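Local atomic coordinates of beta-galactoside-binding lectin (Gallus gallus, PDB entry 1QMJ), a protein that binds beta-galactosides such as lactose as a homodimeric galectin and may take part in regulating differentiation. Residues K73-I86 with K96-N108. Numbering follows the deposited sequence.
With BME (beta-mercaptoethanol), chain C.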
# COMPACT_ATOMS: atom_id res chain seq x y z
N LYS A 73 -11.38 4.41 -24.34
CA LYS A 73 -12.27 5.47 -23.87
C LYS A 73 -12.01 6.76 -24.66
O LYS A 73 -10.90 6.99 -25.16
CB LYS A 73 -12.04 5.72 -22.38
CG LYS A 73 -12.41 4.52 -21.52
CD LYS A 73 -13.89 4.13 -21.64
CE LYS A 73 -14.26 2.92 -20.78
NZ LYS A 73 -15.71 2.66 -20.76
N ALA A 74 -13.06 7.56 -24.74
CA ALA A 74 -13.05 8.83 -25.47
C ALA A 74 -12.42 9.98 -24.65
O ALA A 74 -11.67 10.80 -25.17
CB ALA A 74 -14.47 9.24 -25.84
N ASP A 75 -12.75 10.01 -23.37
CA ASP A 75 -12.26 11.06 -22.46
C ASP A 75 -10.86 10.74 -21.92
O ASP A 75 -10.54 9.58 -21.62
CB ASP A 75 -13.20 11.22 -21.27
CG ASP A 75 -14.60 11.67 -21.69
OD1 ASP A 75 -14.80 12.90 -22.03
OD2 ASP A 75 -15.57 10.82 -21.70
N PHE A 76 -10.08 11.80 -21.81
CA PHE A 76 -8.70 11.74 -21.30
C PHE A 76 -8.44 12.97 -20.40
O PHE A 76 -7.73 13.90 -20.80
CB PHE A 76 -7.71 11.74 -22.46
CG PHE A 76 -6.30 11.33 -22.03
CD1 PHE A 76 -6.02 9.99 -21.73
CD2 PHE A 76 -5.29 12.29 -21.95
CE1 PHE A 76 -4.72 9.61 -21.34
CE2 PHE A 76 -3.99 11.92 -21.56
CZ PHE A 76 -3.71 10.58 -21.25
N PRO A 77 -9.05 12.99 -19.20
CA PRO A 77 -8.88 14.09 -18.23
C PRO A 77 -7.49 14.16 -17.61
O PRO A 77 -7.36 14.65 -16.45
CB PRO A 77 -9.82 13.75 -17.11
CG PRO A 77 -10.47 12.41 -17.44
CD PRO A 77 -9.94 11.92 -18.75
N PHE A 78 -6.45 13.71 -18.29
CA PHE A 78 -5.09 13.73 -17.67
C PHE A 78 -4.08 14.56 -18.47
O PHE A 78 -4.17 14.68 -19.70
CB PHE A 78 -4.53 12.31 -17.56
CG PHE A 78 -5.45 11.33 -16.83
CD1 PHE A 78 -5.54 11.35 -15.43
CD2 PHE A 78 -6.21 10.40 -17.56
CE1 PHE A 78 -6.38 10.45 -14.76
CE2 PHE A 78 -7.06 9.51 -16.90
CZ PHE A 78 -7.14 9.53 -15.50
N GLN A 79 -3.14 15.10 -17.72
CA GLN A 79 -2.03 15.92 -18.23
C GLN A 79 -0.77 15.59 -17.42
O GLN A 79 -0.84 15.32 -16.21
CB GLN A 79 -2.36 17.41 -18.10
CG GLN A 79 -3.53 17.84 -18.99
CD GLN A 79 -3.89 19.32 -18.84
OE1 GLN A 79 -3.77 19.87 -17.75
NE2 GLN A 79 -4.33 20.00 -19.88
N GLN A 80 0.36 15.63 -18.10
CA GLN A 80 1.66 15.34 -17.47
C GLN A 80 1.99 16.40 -16.41
O GLN A 80 1.78 17.61 -16.63
CB GLN A 80 2.77 15.34 -18.52
CG GLN A 80 2.61 14.24 -19.57
CD GLN A 80 3.49 14.47 -20.81
OE1 GLN A 80 4.06 13.53 -21.35
NE2 GLN A 80 3.63 15.69 -21.29
N GLY A 81 2.50 15.91 -15.29
CA GLY A 81 2.91 16.75 -14.13
C GLY A 81 1.70 17.06 -13.25
O GLY A 81 1.77 17.90 -12.34
N ASP A 82 0.64 16.37 -13.53
CA ASP A 82 -0.63 16.53 -12.82
C ASP A 82 -0.73 15.57 -11.63
O ASP A 82 -0.43 14.38 -11.74
CB ASP A 82 -1.79 16.24 -13.76
CG ASP A 82 -2.32 17.49 -14.45
OD1 ASP A 82 -1.59 18.55 -14.51
OD2 ASP A 82 -3.49 17.48 -14.97
N LYS A 83 -1.15 16.16 -10.52
CA LYS A 83 -1.36 15.44 -9.26
C LYS A 83 -2.84 15.05 -9.19
O LYS A 83 -3.71 15.91 -9.03
CB LYS A 83 -1.01 16.34 -8.07
CG LYS A 83 0.50 16.54 -7.90
CD LYS A 83 0.86 17.90 -7.30
CE LYS A 83 2.35 18.22 -7.40
NZ LYS A 83 2.65 19.63 -7.11
N VAL A 84 -3.08 13.77 -9.33
CA VAL A 84 -4.45 13.24 -9.33
C VAL A 84 -4.65 12.12 -8.31
O VAL A 84 -3.67 11.47 -7.88
CB VAL A 84 -4.78 12.68 -10.71
CG1 VAL A 84 -3.92 11.46 -11.09
CG2 VAL A 84 -6.23 12.21 -10.84
N GLU A 85 -5.93 11.97 -7.99
CA GLU A 85 -6.46 10.96 -7.07
C GLU A 85 -7.45 10.09 -7.85
O GLU A 85 -8.44 10.59 -8.42
CB GLU A 85 -7.19 11.61 -5.89
CG GLU A 85 -7.74 10.57 -4.89
CD GLU A 85 -8.30 11.19 -3.61
OE1 GLU A 85 -9.08 12.21 -3.67
OE2 GLU A 85 -8.00 10.68 -2.46
N ILE A 86 -7.15 8.81 -7.87
CA ILE A 86 -7.97 7.82 -8.59
C ILE A 86 -8.72 6.95 -7.58
O ILE A 86 -8.12 6.30 -6.72
CB ILE A 86 -7.04 6.96 -9.45
CG1 ILE A 86 -6.28 7.79 -10.49
CG2 ILE A 86 -7.79 5.88 -10.23
CD1 ILE A 86 -4.99 7.12 -10.97
N LYS A 96 -15.79 0.78 -11.49
CA LYS A 96 -15.84 2.22 -11.71
C LYS A 96 -14.54 2.86 -11.26
O LYS A 96 -13.97 2.50 -10.23
CB LYS A 96 -16.97 2.85 -10.89
CG LYS A 96 -18.37 2.54 -11.41
CD LYS A 96 -19.44 3.35 -10.68
CE LYS A 96 -20.84 3.15 -11.24
NZ LYS A 96 -21.82 4.09 -10.67
N VAL A 97 -14.10 3.79 -12.06
CA VAL A 97 -12.88 4.55 -11.80
C VAL A 97 -13.24 6.02 -11.90
O VAL A 97 -13.63 6.51 -12.96
CB VAL A 97 -11.80 4.21 -12.82
CG1 VAL A 97 -10.48 4.92 -12.55
CG2 VAL A 97 -11.46 2.71 -12.86
N LYS A 98 -13.10 6.72 -10.80
CA LYS A 98 -13.43 8.15 -10.79
C LYS A 98 -12.25 9.03 -10.47
O LYS A 98 -11.50 8.78 -9.52
CB LYS A 98 -14.50 8.51 -9.75
CG LYS A 98 -15.06 7.32 -8.98
CD LYS A 98 -16.59 7.27 -9.00
CE LYS A 98 -17.25 8.32 -8.09
NZ LYS A 98 -18.65 7.99 -7.76
N VAL A 99 -12.16 10.02 -11.31
CA VAL A 99 -11.17 11.07 -11.22
C VAL A 99 -11.94 12.37 -11.12
O VAL A 99 -13.17 12.38 -11.32
CB VAL A 99 -10.26 11.10 -12.46
CG1 VAL A 99 -9.35 9.87 -12.56
CG2 VAL A 99 -11.04 11.15 -13.77
N PRO A 100 -11.49 13.39 -10.64
CA PRO A 100 -12.35 14.57 -10.47
C PRO A 100 -13.28 15.00 -11.63
O PRO A 100 -14.39 15.47 -11.39
CB PRO A 100 -11.35 15.67 -10.08
CG PRO A 100 -10.07 15.21 -10.73
CD PRO A 100 -10.07 13.74 -10.44
N GLU A 101 -12.85 14.79 -12.87
CA GLU A 101 -13.65 15.21 -14.02
C GLU A 101 -14.55 14.15 -14.65
O GLU A 101 -15.69 14.44 -15.04
CB GLU A 101 -12.74 15.77 -15.13
CG GLU A 101 -11.62 16.68 -14.64
CD GLU A 101 -10.29 15.97 -14.47
OE1 GLU A 101 -10.23 14.90 -13.82
OE2 GLU A 101 -9.28 16.48 -15.01
N VAL A 102 -14.04 12.93 -14.77
CA VAL A 102 -14.78 11.85 -15.41
C VAL A 102 -14.84 10.56 -14.60
O VAL A 102 -13.96 10.28 -13.78
CB VAL A 102 -14.12 11.50 -16.77
CG1 VAL A 102 -15.02 10.58 -17.57
CG2 VAL A 102 -13.80 12.75 -17.56
N GLU A 103 -15.89 9.79 -14.83
CA GLU A 103 -16.04 8.50 -14.20
C GLU A 103 -15.98 7.50 -15.36
O GLU A 103 -16.68 7.65 -16.36
CB GLU A 103 -17.39 8.37 -13.50
CG GLU A 103 -17.68 6.95 -13.03
CD GLU A 103 -19.02 6.82 -12.36
OE1 GLU A 103 -20.05 6.70 -13.07
OE2 GLU A 103 -19.06 6.82 -11.11
N PHE A 104 -15.07 6.54 -15.24
CA PHE A 104 -14.89 5.51 -16.25
C PHE A 104 -15.55 4.26 -15.72
O PHE A 104 -15.55 4.01 -14.52
CB PHE A 104 -13.40 5.26 -16.49
CG PHE A 104 -12.69 6.44 -17.11
CD1 PHE A 104 -12.84 6.74 -18.47
CD2 PHE A 104 -11.84 7.24 -16.35
CE1 PHE A 104 -12.17 7.81 -19.05
CE2 PHE A 104 -11.16 8.33 -16.92
CZ PHE A 104 -11.33 8.61 -18.28
N GLU A 105 -16.17 3.49 -16.60
CA GLU A 105 -16.83 2.27 -16.20
C GLU A 105 -16.30 1.15 -17.08
O GLU A 105 -15.93 1.38 -18.23
CB GLU A 105 -18.34 2.41 -16.37
CG GLU A 105 -18.93 3.50 -15.47
CD GLU A 105 -20.38 3.80 -15.79
OE1 GLU A 105 -21.24 2.94 -15.50
OE2 GLU A 105 -20.65 4.91 -16.31
N PHE A 106 -16.22 -0.06 -16.53
CA PHE A 106 -15.72 -1.21 -17.26
C PHE A 106 -16.43 -2.42 -16.68
O PHE A 106 -16.50 -2.58 -15.46
CB PHE A 106 -14.20 -1.32 -17.06
CG PHE A 106 -13.53 -2.35 -17.93
CD1 PHE A 106 -13.40 -2.15 -19.30
CD2 PHE A 106 -13.01 -3.52 -17.38
CE1 PHE A 106 -12.76 -3.09 -20.11
CE2 PHE A 106 -12.38 -4.48 -18.18
CZ PHE A 106 -12.25 -4.26 -19.54
N PRO A 107 -16.99 -3.29 -17.53
CA PRO A 107 -17.70 -4.47 -17.03
C PRO A 107 -16.82 -5.46 -16.27
O PRO A 107 -15.68 -5.72 -16.65
CB PRO A 107 -18.26 -5.10 -18.30
CG PRO A 107 -17.28 -4.70 -19.34
CD PRO A 107 -17.00 -3.26 -19.00
N ASN A 108 -17.37 -5.99 -15.18
CA ASN A 108 -16.68 -6.96 -14.35
C ASN A 108 -16.80 -8.28 -15.12
O ASN A 108 -17.64 -9.13 -14.82
CB ASN A 108 -17.37 -7.07 -12.98
CG ASN A 108 -16.62 -7.98 -12.00
OD1 ASN A 108 -15.75 -8.76 -12.39
ND2 ASN A 108 -16.97 -7.88 -10.72
C1 BME C . -12.02 11.39 -7.60
C2 BME C . -11.92 11.30 -6.07
O1 BME C . -10.84 11.96 -8.10
S2 BME C . -12.84 9.87 -5.44
O HOH W 1 -16.87 4.91 -19.29
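P77 presses its ring into the hairpin turn of 96-108, the loop that carries it lying against the 98-103 turn and the edge strand 103-107. Its CG meets V102 CG2 at 3.3 Å, tighter than usual for two carbons and with the side chains nearly at right angles, while CD reaches the edge of the F104 ring at CZ, 3.6 Å away. The E101 side chain, bent at chi2 (97°), curls back so that its carboxylate lies against P77 CB; its OE2 also comes 3.0 Å from P77 O, without a bond. The D75 carbonyl oxygen approaches the F104 ring edge, 3.5 Å from CE1, and V102 CG1 lies over one face of that ring, toward the rim.

At the start of 73-86 the K73 chain slides past F104 in the opposite direction. With CG beside the backbone N (chi1 -65°) and the chain bent at chi2, CB and CG pass along the CD1–CE1 side of the ring, and the extended remainder carries NZ to E105 O. That hydrogen bond, 2.8 Å long, lies in the carbonyl plane at a C=O...N angle of 160°; a water accepting from both K73 NZ and E105 N links the two residues a second time.

The fold is the galectin jelly-roll sandwich. Strand 71-73 belongs to one sheet and strands 83-90, 94-98 and 103-107 to the other, so 73-86 crosses from sheet to sheet around the hairpin end. K73 is the last residue of a predicted beta-galactoside site.

In the interior, the F78 ring meets V99 CG1 through CE1 and CZ, both at 3.7 Å, and F44 and P46 of the facing sheet pack on the same ring. Farther along, I86 and V97 point the same way, I86 CG2 touching V97 CG1. By the backbone of E85 and K98-P100, a beta-mercaptoethanol, probably from the crystallisation liquor, donates its hydroxyl to E85 O (O1 to O, 2.8 Å).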